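Local coordinates for protein extracellular invertase (Aspergillus kawachii, PDB 5XH8) that probably hydrolyses beta-fructofuranosides such as sucrose, and has high transfructosylation activity, consistent with making fructooligosaccharides such as 1-kestose, at residues Leu22-Trp26 with Val565-Tyr569; Asp288-Gly294 with Pro306-Leu312; Ala460-Ala466 with Ile537-Asp541. All blocks are in the same frame, centred on the assembly; numbering follows the deposited sequence.

How the contacts relate
The chain sets out from an N-terminal extension, and residues 22-26 lie in it, ahead of the first propeller strand 37-47. They meet residues 565-569, so contact 1 closes a span of 538 residues, and contacts 2 and 3 both fall within it. Contact 2 closes first, a local hairpin between 288-294 and 306-312 with eleven residues between, in one sheet of the family 32 N-terminal region. Contact 3 follows in series, pairing 460-466 with 537-541 in the C-terminal beta sandwich. None touch: nearest atoms are about 17 Å apart for contacts 1 and 2 and for 1 and 3, about 14 Å for 2 and 3. Only contact 1 joins the chain's beginning to its C-terminal region.

Contact 1 of 3, residues Leu22-Trp26 with Val565-Tyr569; sequences LFETW and VRSWY
Neither segment forms regular secondary structure. In residues 22-26, Phe23 to Thr25 have helical phi/psi, and Thr25 N bonds to Leu22 O at 3.3 Å; residues 565-569 are irregular: an inverse gamma turn is centred on Arg566, with a weak Ser567 N to Val565 O bond of 3.1 Å, and Trp568 departs from the extended form (phi/psi -91/-53). The closest CA pairs are Trp26 with Arg566 at 6.4 Å and Thr25 with Trp568 at 8.0 Å. Trp26 (chi1 m) dominates the 285 Å² interface. Its NE1 donates to Ser567 O at 2.9 Å and 151°, near the ring plane, while Arg566 lies over one face: CB is 3.7 Å from the five-membered ring centroid, 19° off its normal, a CH-pi contact, and Arg566 CD is 3.5 Å from Trp26 CE3. Trp568 (chi1 t) leaves the backbone sideways, but its ring end comes nearer, with CZ3 4.2 Å from Leu22 CD2 and 4.3 Å from Thr25 CG2. This packs the N-terminal loop before strand 37-47 against a C-terminal-region loop, with an indole-to-backbone hydrogen bond. Leu14 touches both tryptophans, Val9 O accepts from Trp568 NE1, helix 361-364 packs against Leu22 and Trp26, and residues 565-569 lie between strands 559-564 and 574-580.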
loop_
_atom_site.group_PDB
_atom_site.type_symbol
_atom_site.label_atom_id
_atom_site.label_comp_id
_atom_site.label_asym_id
_atom_site.label_seq_id
_atom_site.Cartn_x
_atom_site.Cartn_y
_atom_site.Cartn_z
ATOM N N LEU A 22 -28.332 -24.346 -23.484
ATOM C CA LEU A 22 -29.134 -24.459 -22.272
ATOM C C LEU A 22 -29.310 -23.126 -21.502
ATOM O O LEU A 22 -29.590 -23.133 -20.307
ATOM C CB LEU A 22 -28.548 -25.523 -21.361
ATOM C CG LEU A 22 -28.369 -26.951 -21.922
ATOM C CD1 LEU A 22 -27.739 -27.826 -20.866
ATOM C CD2 LEU A 22 -29.701 -27.549 -22.371
ATOM N N PHE A 23 -29.225 -21.996 -22.190
ATOM C CA PHE A 23 -29.335 -20.689 -21.528
ATOM C C PHE A 23 -30.656 -20.529 -20.764
ATOM O O PHE A 23 -30.652 -20.161 -19.586
ATOM C CB PHE A 23 -29.150 -19.556 -22.541
ATOM C CG PHE A 23 -29.151 -18.192 -21.923
ATOM C CD1 PHE A 23 -28.008 -17.689 -21.306
ATOM C CD2 PHE A 23 -30.294 -17.402 -21.956
ATOM C CE1 PHE A 23 -28.011 -16.410 -20.720
ATOM C CE2 PHE A 23 -30.307 -16.132 -21.361
ATOM C CZ PHE A 23 -29.152 -15.642 -20.749
ATOM N N GLU A 24 -31.778 -20.862 -21.404
ATOM C CA GLU A 24 -33.091 -20.705 -20.770
ATOM C C GLU A 24 -33.537 -21.851 -19.880
ATOM O O GLU A 24 -34.487 -21.687 -19.109
ATOM C CB GLU A 24 -34.178 -20.407 -21.826
ATOM C CG GLU A 24 -33.987 -19.104 -22.610
ATOM C CD GLU A 24 -34.078 -17.802 -21.765
ATOM O OE1 GLU A 24 -34.405 -17.851 -20.557
ATOM O OE2 GLU A 24 -33.800 -16.698 -22.310
ATOM N N THR A 25 -32.841 -22.987 -19.933
ATOM C CA THR A 25 -33.333 -24.241 -19.373
ATOM C C THR A 25 -33.775 -24.121 -17.941
ATOM O O THR A 25 -34.916 -24.508 -17.593
ATOM C CB THR A 25 -32.252 -25.338 -19.478
ATOM O OG1 THR A 25 -31.854 -25.462 -20.843
ATOM C CG2 THR A 25 -32.765 -26.699 -18.976
ATOM N N TRP A 26 -32.872 -23.578 -17.117
ATOM C CA TRP A 26 -33.051 -23.506 -15.668
ATOM C C TRP A 26 -33.090 -22.060 -15.129
ATOM O O TRP A 26 -33.086 -21.831 -13.910
ATOM C CB TRP A 26 -31.926 -24.299 -15.015
ATOM C CG TRP A 26 -32.057 -25.806 -15.198
ATOM C CD1 TRP A 26 -33.204 -26.564 -15.073
ATOM C CD2 TRP A 26 -30.996 -26.735 -15.488
ATOM N NE1 TRP A 26 -32.916 -27.897 -15.276
ATOM C CE2 TRP A 26 -31.576 -28.031 -15.541
ATOM C CE3 TRP A 26 -29.611 -26.601 -15.709
ATOM C CZ2 TRP A 26 -30.825 -29.172 -15.798
ATOM C CZ3 TRP A 26 -28.858 -27.747 -15.967
ATOM C CH2 TRP A 26 -29.472 -29.021 -15.997
ATOM N N VAL A 565 -33.010 -26.681 -7.959
ATOM C CA VAL A 565 -33.873 -27.804 -8.329
ATOM C C VAL A 565 -33.916 -27.925 -9.850
ATOM O O VAL A 565 -34.781 -27.384 -10.510
ATOM C CB VAL A 565 -35.273 -27.731 -7.670
ATOM C CG1 VAL A 565 -35.157 -28.098 -6.206
ATOM C CG2 VAL A 565 -35.939 -26.370 -7.825
ATOM N N ARG A 566 -32.933 -28.636 -10.393
ATOM C CA ARG A 566 -32.689 -28.595 -11.816
ATOM C C ARG A 566 -33.425 -29.747 -12.551
ATOM O O ARG A 566 -32.801 -30.614 -13.158
ATOM C CB ARG A 566 -31.172 -28.540 -12.064
ATOM C CG ARG A 566 -30.598 -27.162 -11.687
ATOM C CD ARG A 566 -29.196 -26.800 -12.221
ATOM N NE ARG A 566 -28.246 -27.098 -11.208
ATOM C CZ ARG A 566 -27.399 -26.300 -10.560
ATOM N NH1 ARG A 566 -27.147 -25.014 -10.848
ATOM N NH2 ARG A 566 -26.707 -26.900 -9.616
ATOM N N SER A 567 -34.760 -29.711 -12.510
ATOM C CA SER A 567 -35.579 -30.703 -13.221
ATOM C C SER A 567 -35.476 -30.466 -14.730
ATOM O O SER A 567 -35.401 -29.314 -15.199
ATOM C CB SER A 567 -37.042 -30.682 -12.738
ATOM O OG SER A 567 -37.753 -29.577 -13.261
ATOM N N TRP A 568 -35.460 -31.569 -15.476
ATOM C CA TRP A 568 -35.345 -31.563 -16.931
ATOM C C TRP A 568 -36.680 -31.539 -17.699
ATOM O O TRP A 568 -36.841 -30.721 -18.605
ATOM C CB TRP A 568 -34.533 -32.789 -17.381
ATOM C CG TRP A 568 -34.435 -32.877 -18.862
ATOM C CD1 TRP A 568 -35.188 -33.665 -19.689
ATOM C CD2 TRP A 568 -33.554 -32.130 -19.708
ATOM N NE1 TRP A 568 -34.826 -33.448 -20.994
ATOM C CE2 TRP A 568 -33.836 -32.509 -21.040
ATOM C CE3 TRP A 568 -32.561 -31.169 -19.474
ATOM C CZ2 TRP A 568 -33.145 -31.982 -22.129
ATOM C CZ3 TRP A 568 -31.880 -30.631 -20.563
ATOM C CH2 TRP A 568 -32.172 -31.041 -21.869
ATOM N N TYR A 569 -37.580 -32.475 -17.378
ATOM C CA TYR A 569 -38.741 -32.790 -18.230
ATOM C C TYR A 569 -39.809 -31.704 -18.132
ATOM O O TYR A 569 -40.114 -31.209 -17.047
ATOM C CB TYR A 569 -39.353 -34.181 -17.875
ATOM C CG TYR A 569 -38.533 -35.361 -18.343
ATOM C CD1 TYR A 569 -38.561 -35.769 -19.680
ATOM C CD2 TYR A 569 -37.723 -36.083 -17.460
ATOM C CE1 TYR A 569 -37.798 -36.851 -20.129
ATOM C CE2 TYR A 569 -36.961 -37.174 -17.903
ATOM C CZ TYR A 569 -37.009 -37.546 -19.244
ATOM O OH TYR A 569 -36.259 -38.598 -19.696
#

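Contact 2 of 3, residues Asp288-Gly294 with Pro306-Leu312; sequences DMLWVSG and PNMAGFL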
loop_
_atom_site.group_PDB
_atom_site.type_symbol
_atom_site.label_atom_id
_atom_site.label_comp_id
_atom_site.label_asym_id
_atom_site.label_seq_id
_atom_site.Cartn_x
_atom_site.Cartn_y
_atom_site.Cartn_z
ATOM N N ASP A 288 -21.173 -21.228 5.755
ATOM C CA ASP A 288 -22.359 -20.903 6.567
ATOM C C ASP A 288 -22.776 -19.434 6.437
ATOM O O ASP A 288 -21.929 -18.565 6.576
ATOM C CB ASP A 288 -22.091 -21.179 8.050
ATOM C CG ASP A 288 -22.062 -22.657 8.389
ATOM O OD1 ASP A 288 -22.574 -23.494 7.596
ATOM O OD2 ASP A 288 -21.510 -22.956 9.473
ATOM N N MET A 289 -24.075 -19.180 6.197
ATOM C CA MET A 289 -24.633 -17.842 6.014
ATOM C C MET A 289 -25.432 -17.463 7.256
ATOM O O MET A 289 -26.647 -17.730 7.359
ATOM C CB MET A 289 -25.513 -17.764 4.773
ATOM C CG MET A 289 -25.920 -16.350 4.359
ATOM S SD MET A 289 -24.544 -15.180 4.260
ATOM C CE MET A 289 -24.816 -14.109 5.677
ATOM N N LEU A 290 -24.732 -16.840 8.197
ATOM C CA LEU A 290 -25.262 -16.593 9.550
ATOM C C LEU A 290 -25.750 -15.163 9.796
ATOM O O LEU A 290 -25.314 -14.206 9.133
ATOM C CB LEU A 290 -24.189 -16.947 10.580
ATOM C CG LEU A 290 -23.511 -18.304 10.508
ATOM C CD1 LEU A 290 -22.457 -18.440 11.606
ATOM C CD2 LEU A 290 -24.533 -19.413 10.629
ATOM N N TRP A 291 -26.686 -15.041 10.744
ATOM C CA TRP A 291 -27.050 -13.766 11.378
ATOM C C TRP A 291 -26.779 -13.886 12.879
ATOM O O TRP A 291 -26.764 -15.000 13.438
ATOM C CB TRP A 291 -28.511 -13.363 11.113
ATOM C CG TRP A 291 -29.551 -14.264 11.786
ATOM C CD1 TRP A 291 -30.212 -15.301 11.208
ATOM C CD2 TRP A 291 -30.027 -14.191 13.146
ATOM N NE1 TRP A 291 -31.077 -15.883 12.103
ATOM C CE2 TRP A 291 -30.992 -15.229 13.304
ATOM C CE3 TRP A 291 -29.743 -13.350 14.242
ATOM C CZ2 TRP A 291 -31.671 -15.471 14.530
ATOM C CZ3 TRP A 291 -30.425 -13.590 15.479
ATOM C CH2 TRP A 291 -31.370 -14.650 15.598
ATOM N N VAL A 292 -26.526 -12.742 13.517
ATOM C CA VAL A 292 -26.156 -12.695 14.940
ATOM C C VAL A 292 -26.689 -11.424 15.549
ATOM O O VAL A 292 -26.493 -10.340 14.988
ATOM C CB VAL A 292 -24.631 -12.701 15.169
ATOM C CG1 VAL A 292 -24.303 -12.900 16.653
ATOM C CG2 VAL A 292 -23.961 -13.785 14.354
ATOM N N SER A 293 -27.368 -11.574 16.694
ATOM C CA SER A 293 -27.841 -10.445 17.501
ATOM C C SER A 293 -26.850 -10.245 18.623
ATOM O O SER A 293 -26.290 -11.204 19.119
ATOM C CB SER A 293 -29.221 -10.761 18.109
ATOM O OG SER A 293 -29.654 -9.698 18.944
ATOM N N GLY A 294 -26.626 -9.008 19.028
ATOM C CA GLY A 294 -25.740 -8.757 20.136
ATOM C C GLY A 294 -25.882 -7.400 20.771
ATOM O O GLY A 294 -26.471 -6.477 20.194
ATOM N N PRO A 306 -22.538 -11.373 21.323
ATOM C CA PRO A 306 -23.679 -12.129 20.805
ATOM C C PRO A 306 -24.644 -12.656 21.881
ATOM O O PRO A 306 -24.195 -13.272 22.856
ATOM C CB PRO A 306 -23.019 -13.318 20.103
ATOM C CG PRO A 306 -21.668 -12.841 19.729
ATOM C CD PRO A 306 -21.258 -11.921 20.840
ATOM N N ASN A 307 -25.946 -12.466 21.678
ATOM C CA ASN A 307 -26.957 -13.073 22.566
ATOM C C ASN A 307 -27.873 -14.098 21.902
ATOM O O ASN A 307 -28.586 -14.814 22.607
ATOM C CB ASN A 307 -27.777 -12.000 23.285
ATOM C CG ASN A 307 -28.296 -10.940 22.354
ATOM O OD1 ASN A 307 -28.661 -11.215 21.201
ATOM N ND2 ASN A 307 -28.307 -9.710 22.835
ATOM N N MET A 308 -27.869 -14.152 20.567
ATOM C CA MET A 308 -28.524 -15.213 19.809
ATOM C C MET A 308 -28.014 -15.185 18.359
ATOM O O MET A 308 -27.452 -14.186 17.906
ATOM C CB MET A 308 -30.057 -15.079 19.851
ATOM C CG MET A 308 -30.605 -13.717 19.441
ATOM S SD MET A 308 -32.404 -13.596 19.448
ATOM C CE MET A 308 -32.723 -11.949 18.851
ATOM N N ALA A 309 -28.206 -16.287 17.644
ATOM C CA ALA A 309 -27.707 -16.401 16.279
ATOM C C ALA A 309 -28.410 -17.529 15.536
ATOM O O ALA A 309 -28.925 -18.498 16.150
ATOM C CB ALA A 309 -26.208 -16.630 16.290
ATOM N N GLY A 310 -28.428 -17.395 14.212
ATOM C CA GLY A 310 -29.065 -18.373 13.340
ATOM C C GLY A 310 -28.529 -18.253 11.936
ATOM O O GLY A 310 -27.475 -17.636 11.725
ATOM N N PHE A 311 -29.263 -18.830 10.987
ATOM C CA PHE A 311 -28.905 -18.757 9.572
ATOM C C PHE A 311 -29.820 -17.758 8.874
ATOM O O PHE A 311 -31.038 -17.779 9.077
ATOM C CB PHE A 311 -29.032 -20.120 8.899
ATOM C CG PHE A 311 -27.888 -21.045 9.170
ATOM C CD1 PHE A 311 -27.837 -21.779 10.352
ATOM C CD2 PHE A 311 -26.862 -21.216 8.233
ATOM C CE1 PHE A 311 -26.792 -22.641 10.600
ATOM C CE2 PHE A 311 -25.806 -22.089 8.482
ATOM C CZ PHE A 311 -25.773 -22.809 9.667
ATOM N N LEU A 312 -29.237 -16.841 8.100
ATOM C CA LEU A 312 -29.999 -16.035 7.161
ATOM C C LEU A 312 -30.520 -16.911 5.995
ATOM O O LEU A 312 -31.599 -16.645 5.408
ATOM C CB LEU A 312 -29.136 -14.882 6.659
ATOM C CG LEU A 312 -29.757 -13.925 5.650
ATOM C CD1 LEU A 312 -31.044 -13.294 6.167
ATOM C CD2 LEU A 312 -28.738 -12.874 5.298
#
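Trp291 lays its indole across the backbone of the partner strand: Ala309 CA sits 4.1 Å from the centroid of the six-membered ring, 13° off the normal, and Gly310 CA 3.8 Å from that of the five-membered ring, both CH-pi contacts. The p rotamer brings the ring there, and a CB on Gly310 would come within 2.7 Å of Trp291 NE1, so the absence of a side chain makes room. Met308 SD approaches the ring edge, 5.4 Å from the six-membered centroid, a Met-aromatic contact. Beneath this overlap the strands run antiparallel (154°, axes 4.5 Å apart). Trp291 and Gly310 form a hydrogen-bonded pair, Trp291 N to Gly310 O 2.9 Å and Gly310 N to Trp291 O 3.0 Å, and Ser293 N reaches Met308 O at 2.9 Å. This is the hairpin of strands 286-298 and 302-311, in a sheet of the five-bladed beta-propeller characteristic of GH32 enzymes; strand 265-274 pairs with the other edge of 288-294. Between Ser293 and Gly294 the register slips by one residue, a beta bulge, and Ser293 O takes Asn307 N at 2.9 Å. Val292 CG1 meets Pro306 CB at 3.7 Å, and Trp226 touches both. At the other end Leu290 CD2 stands over the Phe311 ring, 3.6 Å from its centroid and 9° off the normal, and Leu312 N bonds to Met289 O at 2.8 Å. Before Asp288, His287 is a sodium ligand.

Contact 3 of 3, residues Ala460-Ala466 with Ile537-Asp541; sequences AQLSFPA and IETLD
Residues 460-466 and 537-541 run antiparallel, their end-to-end directions 172° apart. Residues 460-463 are strand, as are 540-541. Two backbone hydrogen bonds set the register: Leu462 N to Leu540 O and Leu540 N to Leu462 O, each 2.9 Å, make a hydrogen-bonded pair with CA atoms 5.0 Å apart. Gln461 and Asp541 form the adjacent non-hydrogen-bonded pair (CA-CA 4.6 Å). Beyond Ser463 the chains separate and water takes over. One water accepts from Phe464 N (3.0 Å) and donates to Glu538 O (2.6 Å); another donates to Phe464 O (2.6 Å) and accepts from Ile537 N (2.8 Å). Among polar side chains, Gln461 NE2 donates to Asp541 OD1 at 3.1 Å and 162°, and Ser463 OG and Thr539 OG1 share a weak hydrogen bond of 3.4 Å. Apolar contacts lie on the face of Leu462 and Leu540, whose CB atoms are 4.2 Å apart; Leu540 CB also meets the Phe464 ring edge at CE2, 4.2 Å. Ile537 (chi1 m, chi2 t) sends CD1 to 3.4 Å from Pro465 O. Phe477 and Ser475 of strand 474-481, in the second sheet, touch Leu462 and Phe464 respectively, as expected for the two-sheet beta sandwich of the GH32 C-terminal domain.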
loop_
_atom_site.group_PDB
_atom_site.type_symbol
_atom_site.label_atom_id
_atom_site.label_comp_id
_atom_site.label_asym_id
_atom_site.label_seq_id
_atom_site.Cartn_x
_atom_site.Cartn_y
_atom_site.Cartn_z
ATOM N N ALA A 460 -48.894 -22.876 2.502
ATOM C CA ALA A 460 -49.785 -23.740 3.253
ATOM C C ALA A 460 -49.383 -23.747 4.693
ATOM O O ALA A 460 -48.213 -23.486 5.023
ATOM C CB ALA A 460 -49.721 -25.159 2.698
ATOM N N GLN A 461 -50.349 -24.095 5.542
ATOM C CA GLN A 461 -50.134 -24.306 6.976
ATOM C C GLN A 461 -50.275 -25.782 7.311
ATOM O O GLN A 461 -51.199 -26.442 6.837
ATOM C CB GLN A 461 -51.132 -23.500 7.793
ATOM C CG GLN A 461 -50.950 -21.996 7.681
ATOM C CD GLN A 461 -51.553 -21.443 6.406
ATOM O OE1 GLN A 461 -52.749 -21.624 6.160
ATOM N NE2 GLN A 461 -50.736 -20.788 5.574
ATOM N N LEU A 462 -49.340 -26.297 8.098
ATOM C CA LEU A 462 -49.366 -27.666 8.565
ATOM C C LEU A 462 -49.466 -27.628 10.090
ATOM O O LEU A 462 -48.623 -27.007 10.762
ATOM C CB LEU A 462 -48.117 -28.434 8.125
ATOM C CG LEU A 462 -48.050 -28.956 6.683
ATOM C CD1 LEU A 462 -48.051 -27.822 5.667
ATOM C CD2 LEU A 462 -46.837 -29.855 6.498
ATOM N N SER A 463 -50.504 -28.287 10.624
ATOM C CA SER A 463 -50.705 -28.421 12.071
ATOM C C SER A 463 -50.485 -29.858 12.473
ATOM O O SER A 463 -50.892 -30.781 11.762
ATOM C CB SER A 463 -52.103 -27.983 12.447
ATOM O OG SER A 463 -52.343 -26.687 11.945
ATOM N N PHE A 464 -49.808 -30.039 13.601
ATOM C CA PHE A 464 -49.367 -31.346 14.073
ATOM C C PHE A 464 -49.909 -31.595 15.481
ATOM O O PHE A 464 -49.977 -30.654 16.279
ATOM C CB PHE A 464 -47.836 -31.412 14.104
ATOM C CG PHE A 464 -47.188 -31.189 12.760
ATOM C CD1 PHE A 464 -47.122 -32.219 11.829
ATOM C CD2 PHE A 464 -46.657 -29.949 12.425
ATOM C CE1 PHE A 464 -46.519 -32.026 10.596
ATOM C CE2 PHE A 464 -46.058 -29.745 11.186
ATOM C CZ PHE A 464 -45.988 -30.786 10.273
ATOM N N PRO A 465 -50.280 -32.854 15.799
ATOM C CA PRO A 465 -50.800 -33.161 17.135
ATOM C C PRO A 465 -49.662 -33.260 18.131
ATOM O O PRO A 465 -48.514 -33.455 17.715
ATOM C CB PRO A 465 -51.445 -34.528 16.936
ATOM C CG PRO A 465 -50.585 -35.183 15.908
ATOM C CD PRO A 465 -50.176 -34.076 14.971
ATOM N N ALA A 466 -49.974 -33.169 19.427
ATOM C CA ALA A 466 -48.963 -33.266 20.501
ATOM C C ALA A 466 -47.999 -34.439 20.339
ATOM O O ALA A 466 -46.812 -34.310 20.636
ATOM C CB ALA A 466 -49.638 -33.339 21.866
ATOM N N ILE A 537 -48.820 -27.532 19.456
ATOM C CA ILE A 537 -47.608 -27.320 18.676
ATOM C C ILE A 537 -47.915 -26.209 17.679
ATOM O O ILE A 537 -48.955 -26.218 17.009
ATOM C CB ILE A 537 -47.142 -28.577 17.930
ATOM C CG1 ILE A 537 -46.793 -29.687 18.940
ATOM C CG2 ILE A 537 -45.942 -28.234 17.041
ATOM C CD1 ILE A 537 -46.320 -30.981 18.312
ATOM N N GLU A 538 -47.009 -25.238 17.614
ATOM C CA GLU A 538 -47.084 -24.120 16.663
ATOM C C GLU A 538 -47.330 -24.571 15.212
ATOM O O GLU A 538 -46.773 -25.557 14.763
ATOM C CB GLU A 538 -45.758 -23.346 16.738
ATOM C CG GLU A 538 -45.704 -22.056 15.950
ATOM C CD GLU A 538 -44.416 -21.292 16.179
ATOM O OE1 GLU A 538 -43.431 -21.845 16.713
ATOM O OE2 GLU A 538 -44.402 -20.119 15.805
ATOM N N THR A 539 -48.175 -23.842 14.497
ATOM C CA THR A 539 -48.430 -24.111 13.086
ATOM C C THR A 539 -47.163 -23.815 12.215
ATOM O O THR A 539 -46.423 -22.860 12.473
ATOM C CB THR A 539 -49.671 -23.314 12.611
ATOM O OG1 THR A 539 -50.842 -23.876 13.231
ATOM C CG2 THR A 539 -49.855 -23.370 11.107
ATOM N N LEU A 540 -46.914 -24.687 11.239
ATOM C CA LEU A 540 -45.854 -24.494 10.243
ATOM C C LEU A 540 -46.463 -23.727 9.092
ATOM O O LEU A 540 -47.291 -24.266 8.353
ATOM C CB LEU A 540 -45.306 -25.832 9.751
ATOM C CG LEU A 540 -44.277 -25.787 8.613
ATOM C CD1 LEU A 540 -43.031 -24.999 9.031
ATOM C CD2 LEU A 540 -43.917 -27.203 8.176
ATOM N N ASP A 541 -46.128 -22.449 9.011
ATOM C CA ASP A 541 -46.526 -21.578 7.913
ATOM C C ASP A 541 -45.443 -21.565 6.819
ATOM O O ASP A 541 -44.456 -20.825 6.888
ATOM C CB ASP A 541 -46.790 -20.177 8.455
ATOM C CG ASP A 541 -47.434 -19.280 7.444
ATOM O OD1 ASP A 541 -47.955 -19.786 6.432
ATOM O OD2 ASP A 541 -47.421 -18.059 7.654
HETATM O O HOH W 1 -48.352 -27.637 14.513
HETATM O O HOH W 2 -50.395 -29.681 18.665
#